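Local coordinates for protein 2,4-dihydroxyhept-2-ene-1,7-dioic acid aldolase (Kordia algicida OT-1, PDB 6BDE) that binds heme b and, as a member of the H-NOX family, probably senses nitric oxide or related diatomic gases for signalling, at residues K2-T7 / E72-V77. The protein carries 1 engineered substitution. Residues are numbered along the deposited sequence; the frame is centred on the assembly and turned at random.
Sequences KGIIFT and EHFFSV. With HEM (protoporphyrin IX containing Fe), chain B.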
ATOM      1  N   LYS A   2      -6.296   6.114   8.697  1.00 43.08           N
ATOM      2  CA  LYS A   2      -5.499   7.035   9.493  1.00 48.27           C
ATOM      3  C   LYS A   2      -5.040   8.220   8.650  1.00 46.43           C
ATOM      4  O   LYS A   2      -4.875   8.120   7.430  1.00 45.97           O
ATOM      5  CB  LYS A   2      -4.290   6.317  10.095  1.00 50.00           C
ATOM      6  CG  LYS A   2      -4.650   5.252  11.120  1.00 47.76           C
ATOM      7  CD  LYS A   2      -5.634   5.782  12.155  1.00 46.06           C
ATOM      8  CE  LYS A   2      -5.006   6.852  13.036  1.00 49.29           C
ATOM      9  NZ  LYS A   2      -6.018   7.539  13.885  1.00 51.90           N
ATOM     10  N   GLY A   3      -4.834   9.355   9.319  1.00 48.03           N
ATOM     11  CA  GLY A   3      -4.472  10.577   8.625  1.00 50.86           C
ATOM     12  C   GLY A   3      -3.098  10.553   7.990  1.00 51.59           C
ATOM     13  O   GLY A   3      -2.852  11.317   7.051  1.00 57.80           O
ATOM     14  N   ILE A   4      -2.198   9.697   8.480  1.00 48.96           N
ATOM     15  CA  ILE A   4      -0.871   9.593   7.878  1.00 55.24           C
ATOM     16  C   ILE A   4      -0.974   9.125   6.432  1.00 55.01           C
ATOM     17  O   ILE A   4      -0.162   9.517   5.585  1.00 59.04           O
ATOM     18  CB  ILE A   4       0.027   8.662   8.720  1.00 56.23           C
ATOM     19  CG1 ILE A   4       1.423   8.548   8.102  1.00 57.01           C
ATOM     20  CG2 ILE A   4      -0.613   7.289   8.879  1.00 54.23           C
ATOM     21  CD1 ILE A   4       2.256   9.802   8.244  1.00 64.06           C
ATOM     22  N   ILE A   5      -1.976   8.301   6.122  1.00 44.93           N
ATOM     23  CA  ILE A   5      -2.179   7.866   4.745  1.00 41.04           C
ATOM     24  C   ILE A   5      -2.618   9.037   3.877  1.00 43.29           C
ATOM     25  O   ILE A   5      -2.218   9.148   2.712  1.00 44.33           O
ATOM     26  CB  ILE A   5      -3.192   6.709   4.697  1.00 37.47           C
ATOM     27  CG1 ILE A   5      -2.791   5.616   5.687  1.00 38.82           C
ATOM     28  CG2 ILE A   5      -3.290   6.140   3.292  1.00 37.99           C
ATOM     29  CD1 ILE A   5      -1.446   4.993   5.387  1.00 41.62           C
ATOM     30  N   PHE A   6      -3.439   9.935   4.428  1.00 42.27           N
ATOM     31  CA  PHE A   6      -3.894  11.094   3.667  1.00 45.55           C
ATOM     32  C   PHE A   6      -2.763  12.096   3.460  1.00 47.85           C
ATOM     33  O   PHE A   6      -2.558  12.594   2.348  1.00 47.51           O
ATOM     34  CB  PHE A   6      -5.072  11.761   4.378  1.00 47.33           C
ATOM     35  CG  PHE A   6      -6.372  11.023   4.227  1.00 42.60           C
ATOM     36  CD1 PHE A   6      -7.181  11.235   3.123  1.00 43.12           C
ATOM     37  CD2 PHE A   6      -6.789  10.126   5.196  1.00 43.89           C
ATOM     38  CE1 PHE A   6      -8.381  10.560   2.986  1.00 40.42           C
ATOM     39  CE2 PHE A   6      -7.987   9.448   5.065  1.00 43.66           C
ATOM     40  CZ  PHE A   6      -8.784   9.665   3.958  1.00 43.32           C
ATOM     41  N   THR A   7      -2.019  12.403   4.526  1.00 48.79           N
ATOM     42  CA  THR A   7      -0.988  13.435   4.439  1.00 54.05           C
ATOM     43  C   THR A   7       0.135  13.026   3.493  1.00 55.87           C
ATOM     44  O   THR A   7       0.594  13.834   2.677  1.00 57.00           O
ATOM     45  CB  THR A   7      -0.432  13.742   5.830  1.00 54.03           C
ATOM     46  OG1 THR A   7       0.122  12.550   6.402  1.00 54.99           O
ATOM     47  CG2 THR A   7      -1.532  14.274   6.739  1.00 60.42           C
ATOM     48  N   GLU A  72       4.727   2.197  -3.129  1.00 30.92           N
ATOM     49  CA  GLU A  72       6.185   2.193  -3.139  1.00 32.09           C
ATOM     50  C   GLU A  72       6.741   3.353  -2.323  1.00 39.42           C
ATOM     51  O   GLU A  72       7.742   3.197  -1.614  1.00 40.39           O
ATOM     52  CB  GLU A  72       6.701   2.245  -4.577  1.00 33.02           C
ATOM     53  CG  GLU A  72       6.333   1.027  -5.406  1.00 32.05           C
ATOM     54  CD  GLU A  72       7.125   0.929  -6.694  1.00 39.57           C
ATOM     55  OE1 GLU A  72       7.673   1.959  -7.141  1.00 38.63           O
ATOM     56  OE2 GLU A  72       7.202  -0.183  -7.258  1.00 35.83           O
ATOM     57  N   HIS A  73       6.097   4.521  -2.401  1.00 35.91           N
ATOM     58  CA  HIS A  73       6.555   5.667  -1.623  1.00 41.71           C
ATOM     59  C   HIS A  73       6.330   5.451  -0.133  1.00 37.88           C
ATOM     60  O   HIS A  73       7.144   5.885   0.692  1.00 46.21           O
ATOM     61  CB  HIS A  73       5.846   6.939  -2.089  1.00 49.31           C
ATOM     62  CG  HIS A  73       5.998   8.093  -1.147  1.00 58.29           C
ATOM     63  ND1 HIS A  73       7.184   8.780  -0.998  1.00 58.36           N
ATOM     64  CD2 HIS A  73       5.117   8.677  -0.302  1.00 59.26           C
ATOM     65  CE1 HIS A  73       7.025   9.740  -0.104  1.00 58.77           C
ATOM     66  NE2 HIS A  73       5.780   9.698   0.335  1.00 64.13           N
ATOM     67  N   PHE A  74       5.233   4.784   0.235  1.00 36.88           N
ATOM     68  CA  PHE A  74       4.930   4.590   1.648  1.00 37.64           C
ATOM     69  C   PHE A  74       5.913   3.650   2.331  1.00 39.00           C
ATOM     70  O   PHE A  74       6.044   3.700   3.559  1.00 43.60           O
ATOM     71  CB  PHE A  74       3.504   4.067   1.825  1.00 33.93           C
ATOM     72  CG  PHE A  74       2.986   4.198   3.229  1.00 37.04           C
ATOM     73  CD1 PHE A  74       2.600   5.432   3.728  1.00 35.88           C
ATOM     74  CD2 PHE A  74       2.895   3.090   4.055  1.00 41.68           C
ATOM     75  CE1 PHE A  74       2.129   5.558   5.021  1.00 41.60           C
ATOM     76  CE2 PHE A  74       2.423   3.209   5.350  1.00 45.13           C
ATOM     77  CZ  PHE A  74       2.040   4.445   5.833  1.00 43.07           C
ATOM     78  N   PHE A  75       6.603   2.795   1.573  1.00 40.26           N
ATOM     79  CA  PHE A  75       7.619   1.941   2.181  1.00 38.93           C
ATOM     80  C   PHE A  75       8.753   2.773   2.763  1.00 40.38           C
ATOM     81  O   PHE A  75       9.312   2.427   3.810  1.00 42.94           O
ATOM     82  CB  PHE A  75       8.155   0.942   1.157  1.00 40.37           C
ATOM     83  CG  PHE A  75       9.016  -0.135   1.756  1.00 38.85           C
ATOM     84  CD1 PHE A  75       8.460  -1.335   2.168  1.00 44.49           C
ATOM     85  CD2 PHE A  75      10.381   0.052   1.909  1.00 44.90           C
ATOM     86  CE1 PHE A  75       9.249  -2.328   2.721  1.00 39.72           C
ATOM     87  CE2 PHE A  75      11.174  -0.935   2.461  1.00 45.32           C
ATOM     88  CZ  PHE A  75      10.607  -2.127   2.868  1.00 41.28           C
ATOM     89  N   SER A  76       9.108   3.875   2.098  1.00 44.32           N
ATOM     90  CA  SER A  76      10.127   4.767   2.639  1.00 40.13           C
ATOM     91  C   SER A  76       9.659   5.430   3.928  1.00 40.34           C
ATOM     92  O   SER A  76      10.476   5.704   4.814  1.00 49.65           O
ATOM     93  CB  SER A  76      10.509   5.823   1.602  1.00 44.62           C
ATOM     94  OG  SER A  76       9.456   6.750   1.407  1.00 52.04           O
ATOM     95  N   VAL A  77       8.356   5.699   4.050  1.00 45.11           N
ATOM     96  CA  VAL A  77       7.816   6.189   5.314  1.00 48.17           C
ATOM     97  C   VAL A  77       7.976   5.132   6.398  1.00 48.12           C
ATOM     98  O   VAL A  77       8.267   5.446   7.558  1.00 52.47           O
ATOM     99  CB  VAL A  77       6.342   6.604   5.143  1.00 54.50           C
ATOM    100  CG1 VAL A  77       5.804   7.205   6.434  1.00 59.74           C
ATOM    101  CG2 VAL A  77       6.194   7.580   3.986  1.00 54.23           C
TER
HETATM  102  CHA HEM B 201      -2.967   0.008   5.588  1.00 38.91           C
HETATM  103  CHB HEM B 201       1.376   0.453   8.816  1.00 36.41           C
HETATM  104  CHC HEM B 201       3.902  -3.555   6.000  1.00 37.90           C
HETATM  105  CHD HEM B 201      -0.356  -3.832   2.605  1.00 31.59           C
HETATM  106  C1A HEM B 201      -1.655   0.234   6.652  1.00 35.01           C
HETATM  107  C2A HEM B 201      -1.868   1.434   7.369  1.00 39.84           C
HETATM  108  C3A HEM B 201      -0.798   1.537   8.162  1.00 38.67           C
HETATM  109  C4A HEM B 201      -0.023   0.400   7.858  1.00 36.53           C
HETATM  110  CMA HEM B 201      -0.489   2.637   9.175  1.00 39.23           C
HETATM  111  CAA HEM B 201      -3.064   2.383   7.285  1.00 32.68           C
HETATM  112  CBA HEM B 201      -4.117   1.904   8.289  1.00 36.99           C
HETATM  113  CGA HEM B 201      -5.292   2.875   8.369  1.00 38.82           C
HETATM  114  O1A HEM B 201      -6.152   2.743   9.280  1.00 40.13           O
HETATM  115  O2A HEM B 201      -5.405   3.807   7.531  1.00 40.66           O
HETATM  116  C1B HEM B 201       2.363  -0.676   8.117  1.00 36.52           C
HETATM  117  C2B HEM B 201       3.852  -0.710   8.515  1.00 36.40           C
HETATM  118  C3B HEM B 201       4.439  -1.763   7.753  1.00 39.00           C
HETATM  119  C4B HEM B 201       3.308  -2.322   6.941  1.00 35.51           C
HETATM  120  CMB HEM B 201       4.546   0.197   9.531  1.00 46.72           C
HETATM  121  CAB HEM B 201       5.886  -2.245   7.761  1.00 38.06           C
HETATM  122  CBB HEM B 201       6.454  -2.644   8.880  1.00 53.14           C
HETATM  123  C1C HEM B 201       2.663  -3.736   4.831  1.00 34.91           C
HETATM  124  C2C HEM B 201       3.133  -4.469   3.719  1.00 32.73           C
HETATM  125  C3C HEM B 201       2.080  -4.534   2.887  1.00 33.14           C
HETATM  126  C4C HEM B 201       1.052  -3.842   3.556  1.00 31.83           C
HETATM  127  CMC HEM B 201       4.525  -5.061   3.511  1.00 35.05           C
HETATM  128  CAC HEM B 201       2.006  -5.217   1.526  1.00 43.12           C
HETATM  129  CBC HEM B 201       1.403  -6.381   1.414  1.00 46.74           C
HETATM  130  C1D HEM B 201      -1.286  -2.661   3.359  1.00 30.76           C
HETATM  131  C2D HEM B 201      -2.428  -2.276   2.449  1.00 29.79           C
HETATM  132  C3D HEM B 201      -3.145  -1.282   3.168  1.00 27.82           C
HETATM  133  C4D HEM B 201      -2.395  -1.094   4.505  1.00 30.76           C
HETATM  134  CMD HEM B 201      -2.762  -2.839   1.069  1.00 30.63           C
HETATM  135  CAD HEM B 201      -4.405  -0.552   2.703  1.00 30.61           C
HETATM  136  CBD HEM B 201      -5.586  -0.858   3.618  1.00 32.71           C
HETATM  137  CGD HEM B 201      -6.417  -1.976   3.000  1.00 32.24           C
HETATM  138  O1D HEM B 201      -5.951  -2.639   2.037  1.00 30.69           O
HETATM  139  O2D HEM B 201      -7.560  -2.234   3.460  1.00 30.75           O
HETATM  140  NA  HEM B 201      -0.459  -0.467   6.844  1.00 35.39           N
HETATM  141  NB  HEM B 201       1.969  -1.679   7.015  1.00 37.45           N
HETATM  142  NC  HEM B 201       1.357  -3.236   4.785  1.00 33.52           N
HETATM  143  ND  HEM B 201      -1.108  -1.934   4.646  1.00 32.89           N
HETATM  144 FE   HEM B 201       0.238  -2.225   6.126  1.00 33.46          FE
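Ile-5 lays its CD1 methyl obliquely against the outer end of the Phe-74 ring, 3.6 Å from CZ, the two side chains crossing at about a right angle. Its CG1 stands beside the backbone N (chi1 -51°), and the turn at chi2 carries CD1 across the gap between helix 3-17 and helix 63-81. The same branch also rests against the heme propionate, CD1 3.6 Å from HEM CAA. A slim, branched aliphatic chain suits this place, for it lies between the aromatic ring and the start of the propionate and touches both.

Phe-74 reaches out from the other helix with its ring CG anti to the backbone N (chi1 -164°). Ile-4 meets it near the ring plane, at the edge, CG1 lying 4.4 Å from CE1. One turn along its own helix, Val-77 sets its CB over a face of the ring, 4.1 Å above the plane and toward the rim. The flat, wide phenyl can thus bridge segments whose nearest alpha carbons, those of Ile-5 and Phe-74, are still 8.4 Å apart.

The polar link to the cofactor comes from Lys-2. Its backbone N gives a nearly straight hydrogen bond of 2.7 Å to propionate oxygen O2A (165°), using an N-H just ahead of the helix. The lysine amine itself turns away to Ile-40 O and Thr-42 OG1, while Tyr-133, Ser-135 and Arg-137 also bind the heme.

No hydrogen bond joins the two segments, and they bury just 132 Å² between them. Their union is therefore a small, nondirectional apolar contact, in which the heme is a third partner: a shift of the N-terminal helix would probably be passed to the propionate through Ile-5.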